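Local coordinates for carbohydrate binding module family 33 and 10 domain protein (Teredinibacter turnerae, PDB 6RW7) that acts as the copper-dependent AA10 lytic polysaccharide monooxygenase domain of a larger protein, probably binding cellulose and breaking its chains by oxidation, at residues W185-N188 with Y192-F195; E56-V61 with C68-E73; S9-C14 with A78-P83. All coordinates share one frame; numbering follows the deposited sequence.

Interaction 1. Residues W185-N188 with Y192-F195; sequences WGRN and YERF
The indole of Trp185 and the ring of Phe195 lie side by side. Their planes are inclined by 29° and slid apart, so the rings barely overlap and touch mainly where Trp185 CE3 meets Phe195 CD1 at 3.5 Å. Trp185 NE1 hydrogen-bonds to the hydroxyl of Thr111, while Phe195 meets the ring of His1 and comes within about 3 Å of the bound copper(I), nearest atoms, as in many AA10 enzymes. The two residues form a hydrogen-bonded antiparallel pair in the hairpin of strands 178-187 and 193-202, part of the beta-sandwich core of the family. Trp185 N reaches Phe195 O at 2.8 Å, and Arg187 N gives Glu193 O a bond of 2.8 Å. On the other face of the hairpin the side chain of Arg194 runs out extended and then bends at chi3 (-66°), laying one guanidinium face over Gly186 CA, where no side chain stands in the way. Its NH1 pairs with Glu184 and NH2 with Glu113, and a water lies between Arg194 NH2 and Arg187 O, 2.9 Å from each. Arg187 and Glu193 run alongside each other: Arg187 NH1 makes a salt bridge to Glu193 OE1 at 2.9 Å, within the guanidinium plane but from above the carboxylate, the two planes standing 69° apart. A leucine in place of Arg187 would probably leave Glu193 OE1 and Asp110, which Arg187 NE engages, without their positive partner. Glu193 OE2 is hydrogen-bonded to His54; Glu193 binds copper(I) in a structure of this protein, though not here, and Arg187 packs on the copper ligand His107.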
ATOM      1  N   TRP A 185      -4.744  -1.048   6.149  1.00  8.28           N
ATOM      2  CA  TRP A 185      -6.023  -1.736   6.429  1.00  8.71           C
ATOM      3  C   TRP A 185      -5.930  -2.219   7.870  1.00  8.59           C
ATOM      4  O   TRP A 185      -5.104  -3.097   8.131  1.00  9.26           O
ATOM      5  CB  TRP A 185      -6.289  -2.843   5.410  1.00  8.91           C
ATOM      6  CG  TRP A 185      -7.321  -3.835   5.834  1.00  8.60           C
ATOM      7  CD1 TRP A 185      -8.508  -3.591   6.461  1.00  9.34           C
ATOM      8  CD2 TRP A 185      -7.233  -5.254   5.642  1.00  9.15           C
ATOM      9  NE1 TRP A 185      -9.153  -4.768   6.702  1.00  9.56           N
ATOM     10  CE2 TRP A 185      -8.393  -5.802   6.221  1.00  9.85           C
ATOM     11  CE3 TRP A 185      -6.286  -6.108   5.056  1.00  9.85           C
ATOM     12  CZ2 TRP A 185      -8.625  -7.172   6.239  1.00  9.83           C
ATOM     13  CZ3 TRP A 185      -6.530  -7.463   5.068  1.00 10.22           C
ATOM     14  CH2 TRP A 185      -7.675  -7.984   5.670  1.00 10.15           C
ATOM     15  N   GLY A 186      -6.718  -1.632   8.761  1.00  9.23           N
ATOM     16  CA  GLY A 186      -6.623  -1.961  10.191  1.00  9.46           C
ATOM     17  C   GLY A 186      -7.836  -2.712  10.679  1.00 10.06           C
ATOM     18  O   GLY A 186      -8.989  -2.268  10.447  1.00 10.56           O
ATOM     19  N   ARG A 187      -7.588  -3.807  11.384  1.00 10.49           N
ATOM     20  CA  ARG A 187      -8.623  -4.518  12.162  1.00 10.64           C
ATOM     21  C   ARG A 187      -8.760  -3.828  13.520  1.00 11.40           C
ATOM     22  O   ARG A 187      -7.909  -3.007  13.902  1.00 11.40           O
ATOM     23  CB  ARG A 187      -8.237  -5.995  12.280  1.00 10.91           C
ATOM     24  CG  ARG A 187      -8.226  -6.699  10.933  1.00 11.18           C
ATOM     25  CD  ARG A 187      -7.641  -8.087  10.990  1.00 11.55           C
ATOM     26  NE  ARG A 187      -8.432  -8.978  11.825  1.00 11.69           N
ATOM     27  CZ  ARG A 187      -8.005 -10.141  12.322  1.00 12.67           C
ATOM     28  NH1 ARG A 187      -6.801 -10.603  12.035  1.00 13.19           N
ATOM     29  NH2 ARG A 187      -8.785 -10.832  13.112  1.00 13.83           N
ATOM     30  N   ASN A 188      -9.814  -4.178  14.235  1.00 10.87           N
ATOM     31  CA  ASN A 188     -10.140  -3.518  15.504  1.00 11.42           C
ATOM     32  C   ASN A 188      -9.203  -4.018  16.613  1.00 11.39           C
ATOM     33  O   ASN A 188      -8.311  -4.841  16.370  1.00 11.25           O
ATOM     34  CB  ASN A 188     -11.622  -3.693  15.803  1.00 12.49           C
ATOM     35  CG  ASN A 188     -11.954  -5.020  16.437  1.00 13.03           C
ATOM     36  OD1 ASN A 188     -11.197  -5.987  16.358  1.00 12.92           O
ATOM     37  ND2 ASN A 188     -13.091  -5.035  17.104  1.00 15.49           N
ATOM     38  N   TYR A 192      -5.676  -5.662  16.685  1.00 11.17           N
ATOM     39  CA  TYR A 192      -5.000  -4.476  16.096  1.00 11.49           C
ATOM     40  C   TYR A 192      -4.167  -4.871  14.879  1.00 11.17           C
ATOM     41  O   TYR A 192      -3.290  -4.118  14.458  1.00 11.02           O
ATOM     42  CB  TYR A 192      -4.150  -3.712  17.118  1.00 12.78           C
ATOM     43  CG  TYR A 192      -4.940  -2.733  17.959  1.00 14.47           C
ATOM     44  CD1 TYR A 192      -5.702  -1.734  17.382  1.00 14.70           C
ATOM     45  CD2 TYR A 192      -4.971  -2.845  19.337  1.00 16.12           C
ATOM     46  CE1 TYR A 192      -6.440  -0.843  18.154  1.00 15.39           C
ATOM     47  CE2 TYR A 192      -5.679  -1.949  20.121  1.00 16.30           C
ATOM     48  CZ  TYR A 192      -6.429  -0.949  19.531  1.00 16.51           C
ATOM     49  OH  TYR A 192      -7.155  -0.108  20.336  1.00 19.01           O
ATOM     50  N   GLU A 193      -4.460  -6.000  14.258  1.00 10.46           N
ATOM     51  CA  GLU A 193      -3.651  -6.430  13.093  1.00 10.78           C
ATOM     52  C   GLU A 193      -3.922  -5.460  11.941  1.00  9.86           C
ATOM     53  O   GLU A 193      -5.078  -5.078  11.718  1.00 11.01           O
ATOM     54  CB  GLU A 193      -4.003  -7.860  12.710  1.00 11.77           C
ATOM     55  CG  GLU A 193      -3.108  -8.443  11.660  1.00 12.66           C
ATOM     56  CD  GLU A 193      -3.297  -9.931  11.544  1.00 14.80           C
ATOM     57  OE1 GLU A 193      -4.203 -10.351  10.808  1.00 16.06           O
ATOM     58  OE2 GLU A 193      -2.605 -10.651  12.304  1.00 19.25           O
ATOM     59  N   ARG A 194      -2.856  -5.052  11.284  1.00  9.22           N
ATOM     60  CA  ARG A 194      -2.887  -3.958  10.281  1.00  9.48           C
ATOM     61  C   ARG A 194      -1.975  -4.348   9.124  1.00  9.46           C
ATOM     62  O   ARG A 194      -0.873  -4.853   9.374  1.00  8.98           O
ATOM     63  CB  ARG A 194      -2.419  -2.660  10.935  1.00  9.58           C
ATOM     64  CG  ARG A 194      -2.504  -1.419  10.052  1.00  9.35           C
ATOM     65  CD  ARG A 194      -2.180  -0.168  10.876  1.00  9.45           C
ATOM     66  NE  ARG A 194      -3.244   0.006  11.864  1.00 10.03           N
ATOM     67  CZ  ARG A 194      -4.337   0.752  11.720  1.00 10.09           C
ATOM     68  NH1 ARG A 194      -4.507   1.573  10.689  1.00 10.19           N
ATOM     69  NH2 ARG A 194      -5.290   0.674  12.630  1.00 10.73           N
ATOM     70  N   PHE A 195      -2.432  -4.116   7.895  1.00  9.42           N
ATOM     71  CA  PHE A 195      -1.671  -4.441   6.673  1.00  9.62           C
ATOM     72  C   PHE A 195      -1.367  -3.156   5.926  1.00  9.47           C
ATOM     73  O   PHE A 195      -2.138  -2.175   6.037  1.00  9.52           O
ATOM     74  CB  PHE A 195      -2.445  -5.437   5.813  1.00  9.79           C
ATOM     75  CG  PHE A 195      -2.615  -6.745   6.527  1.00  9.79           C
ATOM     76  CD1 PHE A 195      -3.714  -6.953   7.338  1.00 10.79           C
ATOM     77  CD2 PHE A 195      -1.647  -7.739   6.423  1.00  9.96           C
ATOM     78  CE1 PHE A 195      -3.834  -8.138   8.046  1.00 10.68           C
ATOM     79  CE2 PHE A 195      -1.760  -8.911   7.148  1.00 10.64           C
ATOM     80  CZ  PHE A 195      -2.847  -9.097   7.960  1.00 10.52           C
TER
HETATM   81  O   HOH W   1      -5.221  -2.051  13.684  1.00 11.66           O

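Interaction 2. Residues E56-V61 with C68-E73; sequences EGRKVV and CGFDGE
Phe70 pushes the far end of its ring between Arg58 and Val61, and all contact across the two segments falls on that aromatic end. The apolar contacts flank it: Arg58 CB touches Phe70 CE1 at 3.9 Å, and Val61 CG1 meets Phe70 CE2, also at 3.9 Å. Arg58 offers the base of its chain and crosses the ring at about a right angle, its guanidinium leading away. The ring gets there through a chi1 of -146°, well off a staggered position, on a backbone of left-handed conformation.

Polar groups also line the ring. The carbonyl of Val61 faces its edge, with Val61 O 3.6 Å from Phe70 CZ and close to the ring plane, while Arg58 N lies 3.7 Å from the same carbon and gives its own hydrogen bond to Glu184. No hydrogen bond joins the segments.

Backbone bonds instead shape each loop from within. Gly57 O grips Val60 N at 2.9 Å and Val61 N at 2.8 Å, one from each face of its plane, curling 57-61 into a tight turn opened by a glycine of positive phi. Gly72 N closes a second turn on Gly69 O.

The Phe70 ring further stacks on Phe196 of strand 193-202, to which Cys68 is tied by its disulfide with Cys198. Both segments lie in the long irregular region between strands 52-54 and 89-90, consistent with the extended L2 region of AA10 enzymes.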
ATOM      1  N   GLU A  56      -1.845   0.651  15.847  1.00 11.45           N
ATOM      2  CA  GLU A  56      -2.823   1.613  15.280  1.00 11.89           C
ATOM      3  C   GLU A  56      -2.286   2.324  14.022  1.00 11.58           C
ATOM      4  O   GLU A  56      -2.998   3.176  13.473  1.00 11.51           O
ATOM      5  CB  GLU A  56      -3.194   2.605  16.379  1.00 13.16           C
ATOM      6  CG  GLU A  56      -3.983   1.983  17.528  1.00 14.75           C
ATOM      7  CD  GLU A  56      -3.989   2.876  18.767  1.00 16.81           C
ATOM      8  OE1 GLU A  56      -2.930   2.997  19.417  1.00 20.15           O
ATOM      9  OE2 GLU A  56      -5.048   3.466  19.059  1.00 23.23           O
ATOM     10  N   GLY A  57      -1.097   1.987  13.544  1.00 10.85           N
ATOM     11  CA  GLY A  57      -0.571   2.518  12.281  1.00 11.22           C
ATOM     12  C   GLY A  57      -0.071   3.943  12.401  1.00 11.28           C
ATOM     13  O   GLY A  57       0.097   4.468  13.526  1.00 11.50           O
ATOM     14  N   ARG A  58       0.163   4.559  11.253  1.00 10.97           N
ATOM     15  CA  ARG A  58       0.879   5.847  11.131  1.00 11.04           C
ATOM     16  C   ARG A  58       0.146   7.002  11.835  1.00 11.49           C
ATOM     17  O   ARG A  58       0.840   7.936  12.198  1.00 12.02           O
ATOM     18  CB  ARG A  58       1.121   6.157   9.653  1.00 11.10           C
ATOM     19  CG  ARG A  58       1.816   7.491   9.412  1.00 11.40           C
ATOM     20  CD  ARG A  58       3.221   7.540   9.945  1.00 11.76           C
ATOM     21  NE  ARG A  58       3.724   8.899   9.797  1.00 12.49           N
ATOM     22  CZ  ARG A  58       4.870   9.354  10.290  1.00 13.71           C
ATOM     23  NH1 ARG A  58       5.670   8.562  10.991  1.00 13.32           N
ATOM     24  NH2 ARG A  58       5.194  10.632  10.123  1.00 13.69           N
ATOM     25  N   LYS A  59      -1.157   6.948  12.051  1.00 11.00           N
ATOM     26  CA  LYS A  59      -1.842   8.037  12.807  1.00 11.86           C
ATOM     27  C   LYS A  59      -1.265   8.115  14.214  1.00 12.93           C
ATOM     28  O   LYS A  59      -1.283   9.236  14.774  1.00 14.11           O
ATOM     29  CB  LYS A  59      -3.344   7.823  12.855  1.00 12.47           C
ATOM     30  CG  LYS A  59      -3.997   8.070  11.499  1.00 12.51           C
ATOM     31  CD  LYS A  59      -5.490   8.025  11.568  1.00 13.24           C
ATOM     32  CE  LYS A  59      -6.022   6.630  11.793  1.00 13.81           C
ATOM     33  NZ  LYS A  59      -7.496   6.640  11.956  1.00 14.08           N
ATOM     34  N   VAL A  60      -0.794   6.992  14.742  1.00 11.74           N
ATOM     35  CA  VAL A  60      -0.326   6.878  16.150  1.00 13.45           C
ATOM     36  C   VAL A  60       1.182   6.641  16.198  1.00 14.04           C
ATOM     37  O   VAL A  60       1.844   7.257  17.048  1.00 14.86           O
ATOM     38  CB  VAL A  60      -1.121   5.775  16.868  1.00 13.50           C
ATOM     39  CG1 VAL A  60      -0.554   5.492  18.263  1.00 15.11           C
ATOM     40  CG2 VAL A  60      -2.585   6.164  16.925  1.00 14.09           C
ATOM     41  N   VAL A  61       1.688   5.698  15.421  1.00 13.48           N
ATOM     42  CA  VAL A  61       3.078   5.183  15.510  1.00 13.84           C
ATOM     43  C   VAL A  61       3.929   6.043  14.581  1.00 13.96           C
ATOM     44  O   VAL A  61       3.778   5.869  13.354  1.00 13.11           O
ATOM     45  CB  VAL A  61       3.120   3.705  15.087  1.00 14.33           C
ATOM     46  CG1 VAL A  61       4.546   3.176  15.083  1.00 16.09           C
ATOM     47  CG2 VAL A  61       2.176   2.857  15.930  1.00 14.35           C
ATOM     48  N   CYS A  68       6.927   1.825   3.524  1.00 10.24           N
ATOM     49  CA  CYS A  68       6.035   0.803   2.917  1.00 10.84           C
ATOM     50  C   CYS A  68       6.009  -0.467   3.776  1.00 10.52           C
ATOM     51  O   CYS A  68       4.935  -1.064   3.879  1.00 11.48           O
ATOM     52  CB  CYS A  68       6.427   0.510   1.483  1.00 11.43           C
ATOM     53  SG  CYS A  68       6.278   1.999   0.464  1.00 12.25           S
ATOM     54  N   GLY A  69       7.150  -0.864   4.347  1.00 10.43           N
ATOM     55  CA  GLY A  69       7.238  -2.077   5.181  1.00 10.17           C
ATOM     56  C   GLY A  69       6.773  -1.815   6.600  1.00 10.75           C
ATOM     57  O   GLY A  69       6.551  -2.775   7.350  1.00 10.61           O
ATOM     58  N   PHE A  70       6.728  -0.536   6.992  1.00 10.00           N
ATOM     59  CA  PHE A  70       6.340  -0.034   8.337  1.00 10.46           C
ATOM     60  C   PHE A  70       7.066  -0.795   9.465  1.00 10.55           C
ATOM     61  O   PHE A  70       6.465  -0.986  10.543  1.00 11.17           O
ATOM     62  CB  PHE A  70       4.821  -0.060   8.497  1.00 10.68           C
ATOM     63  CG  PHE A  70       4.349   1.090   9.339  1.00 10.42           C
ATOM     64  CD1 PHE A  70       4.289   2.377   8.821  1.00 10.69           C
ATOM     65  CD2 PHE A  70       4.039   0.903  10.673  1.00 10.52           C
ATOM     66  CE1 PHE A  70       3.897   3.441   9.609  1.00 11.01           C
ATOM     67  CE2 PHE A  70       3.649   1.976  11.457  1.00 10.18           C
ATOM     68  CZ  PHE A  70       3.564   3.239  10.923  1.00 11.03           C
ATOM     69  N   ASP A  71       8.318  -1.174   9.249  1.00 11.46           N
ATOM     70  CA  ASP A  71       9.149  -1.893  10.253  1.00 12.07           C
ATOM     71  C   ASP A  71       8.385  -3.122  10.756  1.00 11.77           C
ATOM     72  O   ASP A  71       8.533  -3.485  11.970  1.00 12.46           O
ATOM     73  CB  ASP A  71       9.519  -0.989  11.429  1.00 12.40           C
ATOM     74  CG  ASP A  71      10.393   0.202  11.065  1.00 14.36           C
ATOM     75  OD1 ASP A  71      10.613   0.435   9.862  1.00 13.74           O
ATOM     76  OD2 ASP A  71      10.877   0.891  12.022  1.00 15.42           O
ATOM     77  N   GLY A  72       7.647  -3.766   9.847  1.00 11.94           N
ATOM     78  CA  GLY A  72       6.664  -4.811  10.178  1.00 11.34           C
ATOM     79  C   GLY A  72       7.294  -6.164  10.517  1.00 11.39           C
ATOM     80  O   GLY A  72       8.542  -6.311  10.590  1.00 12.05           O
ATOM     81  N   GLU A  73       6.434  -7.156  10.693  1.00 10.72           N
ATOM     82  CA  GLU A  73       6.786  -8.386  11.429  1.00 10.74           C
ATOM     83  C   GLU A  73       7.347  -9.466  10.514  1.00 11.18           C
ATOM     84  O   GLU A  73       8.121 -10.290  11.013  1.00 11.80           O
ATOM     85  CB  GLU A  73       5.548  -8.923  12.136  1.00 11.24           C
ATOM     86  CG  GLU A  73       5.027  -7.958  13.174  1.00 12.45           C
ATOM     87  CD  GLU A  73       3.924  -8.470  14.077  1.00 14.18           C
ATOM     88  OE1 GLU A  73       3.696  -9.693  14.079  1.00 17.14           O
ATOM     89  OE2 GLU A  73       3.294  -7.661  14.773  1.00 13.58           O
TER

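Interaction 3. Residues S9-C14 with A78-P83; sequences SRQQHC and APYDTP
The N-terminal part of helix 10-17 is fastened to the 3-10 turn 79-81 through Tyr80, which meets Arg10, Gln11 and Cys14. Ser9 caps the helix: its OG accepts from Gln12 N at 3.2 Å and more weakly from Gln11 N. The ring of Tyr80 packs against the helix, with Gln11 CG over the centre of one face in a CH-pi contact, 3.6 Å from the centroid and 12° off the normal. Pro79 CB approaches the opposite face near the rim, and Arg10 CB touches Tyr80 CD1 at 3.6 Å. With CG anti to its own carbonyl carbon (chi1 -56°), Tyr80 sends its hydroxyl away from its backbone oxygen, so the two ends of the residue grip different parts of the helix. Tyr80 OH donates to Cys14 O at 2.8 Å, in the carbonyl plane and at the edge of the ring. The extended chain of Arg10 supplies a second bond, Arg10 NH1 reaching Tyr80 O at 2.9 Å within the guanidinium plane. The amide of Gln11 turns to Ser197 and Phe196 O on strand 193-202; Arg10 NE pairs with Asp200, and its guanidinium makes a cation-pi contact with Trp86. The buried hydroxyl and carbonyl of Tyr80 are thus both satisfied, and the buried charge of Arg10 is probably balanced by Asp200, leaving its NH1 to serve a neutral backbone oxygen.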
ATOM      1  N   SER A   9      -0.751  -1.934  -6.381  1.00  8.86           N
ATOM      2  CA  SER A   9       0.303  -1.657  -5.388  1.00  9.00           C
ATOM      3  C   SER A   9       1.600  -2.352  -5.780  1.00  9.00           C
ATOM      4  O   SER A   9       1.636  -3.180  -6.708  1.00  9.24           O
ATOM      5  CB  SER A   9      -0.098  -2.125  -4.006  1.00  8.92           C
ATOM      6  OG  SER A   9      -0.184  -3.540  -3.964  1.00  8.95           O
ATOM      7  N   ARG A  10       2.647  -2.065  -5.026  1.00  9.00           N
ATOM      8  CA  ARG A  10       3.937  -2.761  -5.223  1.00  8.83           C
ATOM      9  C   ARG A  10       3.719  -4.270  -5.095  1.00  9.28           C
ATOM     10  O   ARG A  10       4.404  -5.026  -5.805  1.00  9.08           O
ATOM     11  CB  ARG A  10       4.976  -2.261  -4.226  1.00  9.20           C
ATOM     12  CG  ARG A  10       5.386  -0.821  -4.491  1.00  9.25           C
ATOM     13  CD  ARG A  10       6.462  -0.295  -3.582  1.00  9.57           C
ATOM     14  NE  ARG A  10       6.805   1.064  -3.999  1.00 10.15           N
ATOM     15  CZ  ARG A  10       7.800   1.786  -3.500  1.00 10.16           C
ATOM     16  NH1 ARG A  10       8.570   1.318  -2.519  1.00 10.37           N
ATOM     17  NH2 ARG A  10       8.030   2.985  -4.025  1.00 10.78           N
ATOM     18  N   GLN A  11       2.867  -4.689  -4.163  1.00  9.17           N
ATOM     19  CA  GLN A  11       2.606  -6.129  -3.917  1.00  9.38           C
ATOM     20  C   GLN A  11       1.802  -6.752  -5.061  1.00  9.31           C
ATOM     21  O   GLN A  11       1.972  -7.953  -5.329  1.00 10.16           O
ATOM     22  CB  GLN A  11       1.818  -6.273  -2.622  1.00  9.23           C
ATOM     23  CG  GLN A  11       2.603  -5.815  -1.415  1.00  9.42           C
ATOM     24  CD  GLN A  11       1.868  -4.762  -0.643  1.00  9.77           C
ATOM     25  OE1 GLN A  11       1.683  -3.654  -1.152  1.00 10.07           O
ATOM     26  NE2 GLN A  11       1.508  -5.080   0.598  1.00 10.56           N
ATOM     27  N   GLN A  12       0.953  -5.981  -5.717  1.00  8.81           N
ATOM     28  CA  GLN A  12       0.176  -6.467  -6.876  1.00  9.06           C
ATOM     29  C   GLN A  12       1.142  -6.721  -8.036  1.00  9.13           C
ATOM     30  O   GLN A  12       1.084  -7.780  -8.662  1.00  9.47           O
ATOM     31  CB  GLN A  12      -0.917  -5.462  -7.253  1.00  9.17           C
ATOM     32  CG  GLN A  12      -1.664  -5.864  -8.514  1.00  9.81           C
ATOM     33  CD  GLN A  12      -2.447  -7.147  -8.362  1.00 10.36           C
ATOM     34  OE1 GLN A  12      -3.078  -7.373  -7.332  1.00 11.34           O
ATOM     35  NE2 GLN A  12      -2.501  -7.976  -9.405  1.00 11.39           N
ATOM     36  N   HIS A  13       1.975  -5.749  -8.354  1.00  9.02           N
ATOM     37  CA  HIS A  13       2.937  -5.899  -9.468  1.00  9.77           C
ATOM     38  C   HIS A  13       3.949  -7.002  -9.154  1.00 10.02           C
ATOM     39  O   HIS A  13       4.203  -7.831 -10.034  1.00 10.75           O
ATOM     40  CB  HIS A  13       3.743  -4.624  -9.704  1.00  9.78           C
ATOM     41  CG  HIS A  13       2.984  -3.450 -10.221  1.00 10.40           C
ATOM     42  ND1 HIS A  13       2.408  -3.430 -11.461  1.00 10.54           N
ATOM     43  CD2 HIS A  13       2.785  -2.234  -9.679  1.00 10.22           C
ATOM     44  CE1 HIS A  13       1.884  -2.230 -11.675  1.00 10.75           C
ATOM     45  NE2 HIS A  13       2.090  -1.479 -10.581  1.00 11.12           N
ATOM     46  N   CYS A  14       4.582  -6.914  -7.981  1.00 10.30           N
ATOM     47  CA  CYS A  14       5.769  -7.713  -7.604  1.00 10.54           C
ATOM     48  C   CYS A  14       5.365  -8.543  -6.394  1.00  9.97           C
ATOM     49  O   CYS A  14       5.451  -8.036  -5.289  1.00 10.36           O
ATOM     50  CB  CYS A  14       6.997  -6.837  -7.352  1.00 10.58           C
ATOM     51  SG  CYS A  14       7.257  -5.514  -8.575  1.00 11.40           S
ATOM     52  N   ALA A  78      11.155  -4.644   4.447  1.00 11.40           N
ATOM     53  CA  ALA A  78      10.305  -5.433   3.530  1.00 11.16           C
ATOM     54  C   ALA A  78      10.924  -5.412   2.134  1.00 10.42           C
ATOM     55  O   ALA A  78      11.610  -4.453   1.743  1.00 10.17           O
ATOM     56  CB  ALA A  78       8.893  -4.877   3.486  1.00 11.80           C
ATOM     57  N   PRO A  79      10.599  -6.392   1.274  1.00 10.38           N
ATOM     58  CA  PRO A  79      10.897  -6.264  -0.154  1.00 10.74           C
ATOM     59  C   PRO A  79      10.436  -4.901  -0.698  1.00 10.73           C
ATOM     60  O   PRO A  79      11.071  -4.304  -1.535  1.00 11.02           O
ATOM     61  CB  PRO A  79      10.093  -7.428  -0.750  1.00 10.83           C
ATOM     62  CG  PRO A  79      10.115  -8.469   0.348  1.00 11.05           C
ATOM     63  CD  PRO A  79       9.969  -7.680   1.624  1.00 10.60           C
ATOM     64  N   TYR A  80       9.297  -4.424  -0.175  1.00 10.17           N
ATOM     65  CA  TYR A  80       8.562  -3.235  -0.682  1.00 10.28           C
ATOM     66  C   TYR A  80       9.221  -1.939  -0.228  1.00 10.93           C
ATOM     67  O   TYR A  80       8.801  -0.883  -0.723  1.00 11.58           O
ATOM     68  CB  TYR A  80       7.081  -3.383  -0.321  1.00  9.95           C
ATOM     69  CG  TYR A  80       6.566  -4.684  -0.888  1.00  9.60           C
ATOM     70  CD1 TYR A  80       6.456  -4.854  -2.262  1.00  9.89           C
ATOM     71  CD2 TYR A  80       6.355  -5.785  -0.076  1.00  9.63           C
ATOM     72  CE1 TYR A  80       6.107  -6.068  -2.819  1.00  9.24           C
ATOM     73  CE2 TYR A  80       6.022  -7.009  -0.622  1.00  9.68           C
ATOM     74  CZ  TYR A  80       5.896  -7.154  -1.990  1.00  9.76           C
ATOM     75  OH  TYR A  80       5.570  -8.363  -2.518  1.00  9.66           O
ATOM     76  N   ASP A  81      10.245  -2.004   0.622  1.00 10.97           N
ATOM     77  CA  ASP A  81      11.057  -0.825   1.017  1.00 11.19           C
ATOM     78  C   ASP A  81      12.204  -0.616   0.037  1.00 12.20           C
ATOM     79  O   ASP A  81      12.764   0.484   0.035  1.00 12.48           O
ATOM     80  CB  ASP A  81      11.600  -0.984   2.435  1.00 11.49           C
ATOM     81  CG  ASP A  81      10.507  -0.959   3.472  1.00 11.56           C
ATOM     82  OD1 ASP A  81       9.643  -0.034   3.393  1.00 11.43           O
ATOM     83  OD2 ASP A  81      10.531  -1.841   4.356  1.00 12.04           O
ATOM     84  N   THR A  82      12.575  -1.624  -0.749  1.00 11.52           N
ATOM     85  CA  THR A  82      13.760  -1.575  -1.637  1.00 11.76           C
ATOM     86  C   THR A  82      13.722  -0.310  -2.501  1.00 12.83           C
ATOM     87  O   THR A  82      12.783  -0.116  -3.270  1.00 11.92           O
ATOM     88  CB  THR A  82      13.810  -2.837  -2.504  1.00 12.40           C
ATOM     89  OG1 THR A  82      13.757  -3.967  -1.625  1.00 11.85           O
ATOM     90  CG2 THR A  82      15.068  -2.895  -3.338  1.00 13.19           C
ATOM     91  N   PRO A  83      14.774   0.533  -2.507  1.00 13.89           N
ATOM     92  CA  PRO A  83      14.890   1.575  -3.519  1.00 14.86           C
ATOM     93  C   PRO A  83      14.965   0.963  -4.919  1.00 14.46           C
ATOM     94  O   PRO A  83      15.767   0.047  -5.146  1.00 15.27           O
ATOM     95  CB  PRO A  83      16.184   2.315  -3.151  1.00 15.09           C
ATOM     96  CG  PRO A  83      16.388   1.996  -1.698  1.00 15.72           C
ATOM     97  CD  PRO A  83      15.894   0.569  -1.549  1.00 14.65           C
TER

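How the interactions relate
Interaction 3 is the fully buried contact of the three; interactions 1 and 2 are only partly buried. The backbone ladder of interaction 1 belongs to the sandwich itself, next to the copper(I), whereas interactions 2 and 3 bring loops and a helix end against its strand 193-202. Their chemistry follows: sheet bonds and a salt bridge in the first, a phenylalanine ring wedged between apolar and backbone atoms in the second, paired side-chain-to-backbone bonds in the third. Interaction 2 is nested within the loop that interaction 3 closes, and Gly69 N probably bonds to Asp81 OD1 (2.8 Å). Interaction 2 also touches interaction 1, where Arg194 packs on Glu56 and Gly57. Interactions 1 and 3 do not touch.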